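Local structure of pseudopodium-enriched atypical kinase 1 (Homo sapiens, 6BHC) at residues L290-P295 with R314-S319; I284-M289 with S330-P335. The protein is a pseudokinase with an unusual catalytic cleft that dimerises through its kinase fold and probably acts in signalling as a scaffold rather than as an active enzyme. The protein carries 1 engineered substitution. All coordinates share one frame; numbering follows the deposited sequence.

Contact 1 (L290-P295 with R314-S319); sequences LHLPNP and RIPFRS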
ATOM      1  N   LEU A 290     -30.223  18.934   4.894  1.00 21.68           N
ATOM      2  CA  LEU A 290     -30.092  19.292   6.298  1.00 27.51           C
ATOM      3  C   LEU A 290     -31.441  19.368   7.004  1.00 26.16           C
ATOM      4  O   LEU A 290     -31.554  20.039   8.037  1.00 29.83           O
ATOM      5  CB  LEU A 290     -29.343  20.618   6.434  1.00 17.15           C
ATOM      6  CG  LEU A 290     -27.901  20.574   5.931  1.00 26.26           C
ATOM      7  CD1 LEU A 290     -27.249  21.941   6.053  1.00 25.27           C
ATOM      8  CD2 LEU A 290     -27.098  19.520   6.682  1.00 25.95           C
ATOM      9  N   HIS A 291     -32.462  18.700   6.461  1.00 21.76           N
ATOM     10  CA  HIS A 291     -33.796  18.637   7.059  1.00 25.53           C
ATOM     11  C   HIS A 291     -34.418  20.021   7.211  1.00 24.49           C
ATOM     12  O   HIS A 291     -35.162  20.284   8.158  1.00 27.73           O
ATOM     13  CB  HIS A 291     -33.765  17.899   8.399  1.00 22.55           C
ATOM     14  CG  HIS A 291     -33.322  16.475   8.285  1.00 26.12           C
ATOM     15  ND1 HIS A 291     -32.045  16.064   8.599  1.00 26.21           N
ATOM     16  CD2 HIS A 291     -33.979  15.368   7.864  1.00 25.59           C
ATOM     17  CE1 HIS A 291     -31.938  14.764   8.392  1.00 21.63           C
ATOM     18  NE2 HIS A 291     -33.098  14.317   7.944  1.00 27.66           N
ATOM     19  N   LEU A 292     -34.122  20.910   6.275  1.00 26.36           N
ATOM     20  CA  LEU A 292     -34.742  22.218   6.207  1.00 35.98           C
ATOM     21  C   LEU A 292     -35.612  22.314   4.959  1.00 33.47           C
ATOM     22  O   LEU A 292     -35.348  21.634   3.962  1.00 40.55           O
ATOM     23  CB  LEU A 292     -33.688  23.330   6.180  1.00 35.10           C
ATOM     24  CG  LEU A 292     -32.673  23.325   7.324  1.00 31.62           C
ATOM     25  CD1 LEU A 292     -31.597  24.372   7.087  1.00 34.46           C
ATOM     26  CD2 LEU A 292     -33.371  23.555   8.655  1.00 26.35           C
ATOM     27  N   PRO A 293     -36.658  23.132   4.977  1.00 38.46           N
ATOM     28  CA  PRO A 293     -37.484  23.282   3.776  1.00 38.67           C
ATOM     29  C   PRO A 293     -36.732  24.014   2.675  1.00 33.36           C
ATOM     30  O   PRO A 293     -35.694  24.641   2.897  1.00 27.51           O
ATOM     31  CB  PRO A 293     -38.686  24.097   4.266  1.00 41.43           C
ATOM     32  CG  PRO A 293     -38.176  24.838   5.452  1.00 45.24           C
ATOM     33  CD  PRO A 293     -37.167  23.934   6.103  1.00 44.88           C
ATOM     34  N   ASN A 294     -37.270  23.901   1.465  1.00 37.26           N
ATOM     35  CA  ASN A 294     -36.815  24.693   0.337  1.00 30.61           C
ATOM     36  C   ASN A 294     -36.865  26.174   0.710  1.00 28.89           C
ATOM     37  O   ASN A 294     -37.940  26.677   1.073  1.00 36.71           O
ATOM     38  CB  ASN A 294     -37.695  24.407  -0.881  1.00 38.89           C
ATOM     39  CG  ASN A 294     -37.274  25.181  -2.124  1.00 38.92           C
ATOM     40  OD1 ASN A 294     -36.277  25.900  -2.129  1.00 32.34           O
ATOM     41  ND2 ASN A 294     -38.040  25.020  -3.197  1.00 39.44           N
ATOM     42  N   PRO A 295     -35.739  26.892   0.659  1.00 30.93           N
ATOM     43  CA  PRO A 295     -35.734  28.299   1.100  1.00 33.55           C
ATOM     44  C   PRO A 295     -36.771  29.164   0.412  1.00 41.16           C
ATOM     45  O   PRO A 295     -37.248  30.141   1.005  1.00 48.37           O
ATOM     46  CB  PRO A 295     -34.310  28.760   0.760  1.00 32.17           C
ATOM     47  CG  PRO A 295     -33.501  27.520   0.757  1.00 31.64           C
ATOM     48  CD  PRO A 295     -34.398  26.425   0.271  1.00 23.79           C
ATOM     49  N   ARG A 314     -31.562  30.876   7.716  1.00 36.79           N
ATOM     50  CA  ARG A 314     -30.306  30.501   8.349  1.00 33.28           C
ATOM     51  C   ARG A 314     -30.250  28.997   8.585  1.00 28.91           C
ATOM     52  O   ARG A 314     -31.196  28.404   9.111  1.00 35.58           O
ATOM     53  CB  ARG A 314     -30.137  31.245   9.674  1.00 41.08           C
ATOM     54  CG  ARG A 314     -30.254  32.756   9.562  1.00 46.09           C
ATOM     55  CD  ARG A 314     -29.051  33.363   8.859  1.00 48.85           C
ATOM     56  NE  ARG A 314     -29.246  34.785   8.585  1.00 55.15           N
ATOM     57  CZ  ARG A 314     -28.986  35.758   9.453  1.00 54.89           C
ATOM     58  NH1 ARG A 314     -28.519  35.466  10.660  1.00 55.41           N
ATOM     59  NH2 ARG A 314     -29.197  37.022   9.116  1.00 55.02           N
ATOM     60  N   ILE A 315     -29.139  28.385   8.199  1.00 21.61           N
ATOM     61  CA  ILE A 315     -28.907  26.971   8.502  1.00 29.19           C
ATOM     62  C   ILE A 315     -28.456  26.850   9.951  1.00 33.84           C
ATOM     63  O   ILE A 315     -27.548  27.586  10.373  1.00 40.23           O
ATOM     64  CB  ILE A 315     -27.871  26.383   7.550  1.00 32.24           C
ATOM     65  CG1 ILE A 315     -28.416  26.357   6.120  1.00 33.54           C
ATOM     66  CG2 ILE A 315     -27.466  24.987   8.001  1.00 30.51           C
ATOM     67  CD1 ILE A 315     -27.464  25.759   5.111  1.00 32.43           C
ATOM     68  N   PRO A 316     -29.058  25.963  10.744  1.00 27.15           N
ATOM     69  CA  PRO A 316     -28.660  25.836  12.151  1.00 28.32           C
ATOM     70  C   PRO A 316     -27.195  25.441  12.287  1.00 28.36           C
ATOM     71  O   PRO A 316     -26.670  24.642  11.509  1.00 23.41           O
ATOM     72  CB  PRO A 316     -29.591  24.743  12.687  1.00 31.54           C
ATOM     73  CG  PRO A 316     -30.761  24.747  11.756  1.00 30.27           C
ATOM     74  CD  PRO A 316     -30.201  25.094  10.411  1.00 26.73           C
ATOM     75  N   PHE A 317     -26.537  26.017  13.292  1.00 33.21           N
ATOM     76  CA  PHE A 317     -25.109  25.810  13.536  1.00 26.62           C
ATOM     77  C   PHE A 317     -24.958  24.640  14.503  1.00 27.57           C
ATOM     78  O   PHE A 317     -24.984  24.805  15.724  1.00 29.46           O
ATOM     79  CB  PHE A 317     -24.481  27.090  14.071  1.00 41.10           C
ATOM     80  CG  PHE A 317     -23.034  26.961  14.438  1.00 51.31           C
ATOM     81  CD1 PHE A 317     -22.111  26.488  13.521  1.00 48.62           C
ATOM     82  CD2 PHE A 317     -22.590  27.341  15.695  1.00 52.20           C
ATOM     83  CE1 PHE A 317     -20.776  26.377  13.858  1.00 47.80           C
ATOM     84  CE2 PHE A 317     -21.255  27.236  16.035  1.00 50.24           C
ATOM     85  CZ  PHE A 317     -20.347  26.754  15.114  1.00 50.26           C
ATOM     86  N   ARG A 318     -24.794  23.438  13.948  1.00 33.37           N
ATOM     87  CA  ARG A 318     -24.828  22.215  14.740  1.00 38.52           C
ATOM     88  C   ARG A 318     -23.593  21.334  14.606  1.00 26.11           C
ATOM     89  O   ARG A 318     -23.430  20.418  15.418  1.00 31.34           O
ATOM     90  CB  ARG A 318     -26.065  21.379  14.374  1.00 38.63           C
ATOM     91  CG  ARG A 318     -27.376  22.135  14.506  1.00 44.87           C
ATOM     92  CD  ARG A 318     -28.490  21.454  13.735  1.00 48.41           C
ATOM     93  NE  ARG A 318     -28.853  20.165  14.310  1.00 53.42           N
ATOM     94  CZ  ARG A 318     -29.826  19.392  13.841  1.00 61.03           C
ATOM     95  NH1 ARG A 318     -30.533  19.779  12.787  1.00 52.63           N
ATOM     96  NH2 ARG A 318     -30.093  18.234  14.424  1.00 69.92           N
ATOM     97  N   SER A 319     -22.726  21.574  13.630  1.00 29.29           N
ATOM     98  CA  SER A 319     -21.569  20.719  13.404  1.00 26.27           C
ATOM     99  C   SER A 319     -20.461  21.562  12.806  1.00 28.24           C
ATOM    100  O   SER A 319     -20.706  22.685  12.346  1.00 27.02           O
ATOM    101  CB  SER A 319     -21.920  19.548  12.475  1.00 25.52           C
ATOM    102  OG  SER A 319     -21.972  19.967  11.125  1.00 26.23           O
TER
HETATM  103  O   HOH W   1     -30.240  21.581  10.144  1.00 47.91           O
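Leu290 and Leu292 meet Ile315 and Pro316 where two loops of the kinase C-lobe converge: one closes the helix 277-289 in a Schellman motif, the other leads toward the helix 322-332. The direct contact is apolar and depends on the branching of Ile315. With chi1 at -66°, its CG1 lies beside its own backbone N and its CG2 anti to that N, which lets the two branches serve different leucines. CG2 packs on Leu290 CD1 at 3.6 Å, with Ile315 CD1 reaching the same methyl at 3.9 Å, while Ile315 CG1 touches Leu292 CD1, also at 3.9 Å. Both leucines run across the isoleucine at about a right angle. Pro316 CD points into the fork of Leu292, 3.7 Å from its CD1 and close to its CD2; the proline ring holds this carbon at a fixed place and brings no N-H into the apolar patch.

Backbone hydrogen bonds shape the first loop. His291, at a positive phi of 60°, is the C' residue of the Schellman motif, in which Leu292 N bonds to Tyr287 O and His291 N to Glu288 O. This turn swings the chain off the helix with both flanking leucines directed at the second loop. The His291 ring is hydrogen-bonded through NE2 to Val162 O and through ND1 to His169 ND1. Ile315 N is held by Gln326 OE1 of the helix 322-332.

The polar link between the loops runs through one water. It donates to Leu290 O at 2.9 Å and accepts from Arg318 NH1 at 3.2 Å.

Contact 2 (I284-M289 with S330-P335); sequences ILIYEM and SCLLNP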
ATOM      1  N   ILE A 284     -30.448  24.519  -3.241  1.00 19.57           N
ATOM      2  CA  ILE A 284     -31.688  24.115  -2.587  1.00 20.17           C
ATOM      3  C   ILE A 284     -31.524  22.754  -1.925  1.00 27.13           C
ATOM      4  O   ILE A 284     -32.045  22.513  -0.830  1.00 40.35           O
ATOM      5  CB  ILE A 284     -32.847  24.117  -3.601  1.00 26.80           C
ATOM      6  CG1 ILE A 284     -33.113  25.535  -4.108  1.00 22.84           C
ATOM      7  CG2 ILE A 284     -34.107  23.519  -2.989  1.00 26.07           C
ATOM      8  CD1 ILE A 284     -34.264  25.628  -5.080  1.00 29.65           C
ATOM      9  N   LEU A 285     -30.788  21.846  -2.573  1.00 27.92           N
ATOM     10  CA  LEU A 285     -30.605  20.508  -2.018  1.00 25.84           C
ATOM     11  C   LEU A 285     -29.855  20.541  -0.694  1.00 31.37           C
ATOM     12  O   LEU A 285     -30.079  19.681   0.164  1.00 32.90           O
ATOM     13  CB  LEU A 285     -29.865  19.618  -3.017  1.00 22.54           C
ATOM     14  CG  LEU A 285     -30.576  19.328  -4.337  1.00 26.51           C
ATOM     15  CD1 LEU A 285     -29.750  18.362  -5.171  1.00 22.13           C
ATOM     16  CD2 LEU A 285     -31.970  18.776  -4.091  1.00 29.90           C
ATOM     17  N   ILE A 286     -28.961  21.517  -0.510  1.00 23.59           N
ATOM     18  CA  ILE A 286     -28.214  21.612   0.741  1.00 20.10           C
ATOM     19  C   ILE A 286     -29.160  21.830   1.911  1.00 22.25           C
ATOM     20  O   ILE A 286     -29.026  21.198   2.966  1.00 31.65           O
ATOM     21  CB  ILE A 286     -27.157  22.727   0.652  1.00 20.59           C
ATOM     22  CG1 ILE A 286     -26.082  22.362  -0.372  1.00 16.48           C
ATOM     23  CG2 ILE A 286     -26.537  22.985   2.019  1.00 17.79           C
ATOM     24  CD1 ILE A 286     -24.969  23.379  -0.471  1.00 20.60           C
ATOM     25  N   TYR A 287     -30.136  22.725   1.743  1.00 18.77           N
ATOM     26  CA  TYR A 287     -31.128  22.942   2.791  1.00 19.06           C
ATOM     27  C   TYR A 287     -31.948  21.683   3.045  1.00 22.34           C
ATOM     28  O   TYR A 287     -32.187  21.313   4.201  1.00 24.64           O
ATOM     29  CB  TYR A 287     -32.039  24.107   2.409  1.00 19.49           C
ATOM     30  CG  TYR A 287     -31.460  25.477   2.685  1.00 26.95           C
ATOM     31  CD1 TYR A 287     -30.539  26.057   1.818  1.00 25.74           C
ATOM     32  CD2 TYR A 287     -31.847  26.198   3.808  1.00 27.61           C
ATOM     33  CE1 TYR A 287     -30.015  27.315   2.069  1.00 24.48           C
ATOM     34  CE2 TYR A 287     -31.330  27.453   4.066  1.00 28.33           C
ATOM     35  CZ  TYR A 287     -30.416  28.007   3.196  1.00 28.47           C
ATOM     36  OH  TYR A 287     -29.906  29.256   3.458  1.00 31.73           O
ATOM     37  N   GLU A 288     -32.385  21.011   1.977  1.00 19.17           N
ATOM     38  CA  GLU A 288     -33.254  19.848   2.136  1.00 25.56           C
ATOM     39  C   GLU A 288     -32.515  18.679   2.779  1.00 24.09           C
ATOM     40  O   GLU A 288     -33.074  17.984   3.636  1.00 26.68           O
ATOM     41  CB  GLU A 288     -33.837  19.447   0.781  1.00 23.64           C
ATOM     42  CG  GLU A 288     -34.773  20.496   0.194  1.00 39.11           C
ATOM     43  CD  GLU A 288     -35.358  20.089  -1.147  1.00 43.41           C
ATOM     44  OE1 GLU A 288     -34.654  19.421  -1.933  1.00 45.20           O
ATOM     45  OE2 GLU A 288     -36.527  20.440  -1.414  1.00 49.69           O
ATOM     46  N   MET A 289     -31.262  18.448   2.383  1.00 20.36           N
ATOM     47  CA  MET A 289     -30.470  17.392   3.005  1.00 22.97           C
ATOM     48  C   MET A 289     -30.191  17.669   4.476  1.00 32.49           C
ATOM     49  O   MET A 289     -29.945  16.727   5.236  1.00 31.95           O
ATOM     50  CB  MET A 289     -29.156  17.201   2.249  1.00 28.07           C
ATOM     51  CG  MET A 289     -29.341  16.665   0.841  1.00 42.39           C
ATOM     52  SD  MET A 289     -27.781  16.307   0.017  1.00 38.71           S
ATOM     53  CE  MET A 289     -27.174  14.953   1.019  1.00 42.52           C
ATOM     54  N   SER A 330     -25.300  29.771   0.053  1.00 23.62           N
ATOM     55  CA  SER A 330     -25.481  31.179  -0.287  1.00 23.29           C
ATOM     56  C   SER A 330     -24.817  31.518  -1.615  1.00 21.08           C
ATOM     57  O   SER A 330     -25.347  32.312  -2.400  1.00 28.50           O
ATOM     58  CB  SER A 330     -24.927  32.064   0.830  1.00 29.63           C
ATOM     59  OG  SER A 330     -25.521  31.744   2.076  1.00 45.97           O
ATOM     60  N   CYS A 331     -23.653  30.922  -1.886  1.00 20.35           N
ATOM     61  CA  CYS A 331     -22.977  31.165  -3.156  1.00 28.72           C
ATOM     62  C   CYS A 331     -23.714  30.502  -4.311  1.00 31.07           C
ATOM     63  O   CYS A 331     -23.813  31.075  -5.403  1.00 29.42           O
ATOM     64  CB  CYS A 331     -21.534  30.665  -3.087  1.00 33.19           C
ATOM     65  SG  CYS A 331     -20.486  31.559  -1.919  1.00 37.51           S
ATOM     66  N   LEU A 332     -24.233  29.291  -4.092  1.00 21.75           N
ATOM     67  CA  LEU A 332     -24.990  28.603  -5.129  1.00 29.69           C
ATOM     68  C   LEU A 332     -26.348  29.246  -5.378  1.00 26.74           C
ATOM     69  O   LEU A 332     -26.894  29.102  -6.477  1.00 24.44           O
ATOM     70  CB  LEU A 332     -25.174  27.130  -4.756  1.00 23.08           C
ATOM     71  CG  LEU A 332     -23.919  26.254  -4.739  1.00 23.60           C
ATOM     72  CD1 LEU A 332     -24.219  24.899  -4.115  1.00 17.15           C
ATOM     73  CD2 LEU A 332     -23.364  26.084  -6.145  1.00 19.02           C
ATOM     74  N   LEU A 333     -26.905  29.945  -4.390  1.00 24.00           N
ATOM     75  CA  LEU A 333     -28.212  30.572  -4.516  1.00 25.29           C
ATOM     76  C   LEU A 333     -28.119  32.056  -4.840  1.00 26.68           C
ATOM     77  O   LEU A 333     -29.101  32.784  -4.663  1.00 37.92           O
ATOM     78  CB  LEU A 333     -29.025  30.362  -3.238  1.00 34.22           C
ATOM     79  CG  LEU A 333     -29.421  28.916  -2.943  1.00 33.69           C
ATOM     80  CD1 LEU A 333     -30.193  28.833  -1.638  1.00 31.73           C
ATOM     81  CD2 LEU A 333     -30.234  28.341  -4.093  1.00 24.79           C
ATOM     82  N   ASN A 334     -26.966  32.517  -5.302  1.00 38.97           N
ATOM     83  CA  ASN A 334     -26.814  33.907  -5.705  1.00 28.07           C
ATOM     84  C   ASN A 334     -27.772  34.207  -6.853  1.00 40.58           C
ATOM     85  O   ASN A 334     -27.721  33.524  -7.886  1.00 33.67           O
ATOM     86  CB  ASN A 334     -25.372  34.183  -6.124  1.00 27.77           C
ATOM     87  CG  ASN A 334     -25.080  35.664  -6.291  1.00 31.22           C
ATOM     88  OD1 ASN A 334     -25.856  36.402  -6.900  1.00 33.15           O
ATOM     89  ND2 ASN A 334     -23.954  36.107  -5.746  1.00 35.19           N
ATOM     90  N   PRO A 335     -28.652  35.205  -6.721  1.00 38.30           N
ATOM     91  CA  PRO A 335     -29.618  35.474  -7.799  1.00 35.75           C
ATOM     92  C   PRO A 335     -28.978  35.951  -9.090  1.00 40.23           C
ATOM     93  O   PRO A 335     -29.644  35.927 -10.134  1.00 40.61           O
ATOM     94  CB  PRO A 335     -30.528  36.551  -7.196  1.00 38.04           C
ATOM     95  CG  PRO A 335     -29.697  37.204  -6.141  1.00 33.98           C
ATOM     96  CD  PRO A 335     -28.815  36.126  -5.583  1.00 32.01           C
TER
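Leu333 has its CG beside the backbone N and is extended beyond it (chi1 -66°, chi2 179°), which sends its two methyls to Ile284 and Tyr287 of the helix 277-289. Its CD2 lies 3.9 Å from Ile284 N and 4.0 Å from Ile284 CG1, the two side chains crossing almost perpendicularly. CD1 meets Tyr287 CE1 at 4.0 Å. The tyrosine ring is long enough to lean from its helix toward Leu333, and its buried hydroxyl is satisfied by hydrogen bonds to Pro313 O and Gln326 NE2.

On an adjacent part of the helix surface, Ile286 CD1 and Leu332 CD1 touch at 4.0 Å, again nearly at a right angle. Branched aliphatic residues suit this interface because their methyls fill it without leaving polar groups to be satisfied. Leu333 is the first residue after the helix 322-332 to leave helical geometry, and it supplies most of the contact made by segment 330-335. Leu333 O is hydrogen-bonded to Tyr307 OH. Ile286 also packs on Leu184 of the helix 173-194. A central helix packed by its neighbours through aliphatic side chains is characteristic of the kinase C-lobe core, where 277-289 and 322-332 probably correspond to helices αF and αH.

In the fold
Both contacts belong to the kinase C-lobe and depend on the helix 277-289: contact 2 uses its last turns, contact 1 the loop that leaves it. Their centres are 10 Å apart. Contact 2 is fully buried and purely apolar between the segments, as befits helix packing in a core. Contact 1 lies farther from the centre of the chain and is only partly buried, so its aliphatic patch can be joined by a water and an arginine. Tyr287 joins the two: its side chain touches Leu292 and Ile315, and its ring packs against Pro295 CG, 3.5 Å from Tyr287 CD1. Segment 314-319 precedes the helix 322-332, and segment 330-335 forms its last turn and the residues after it.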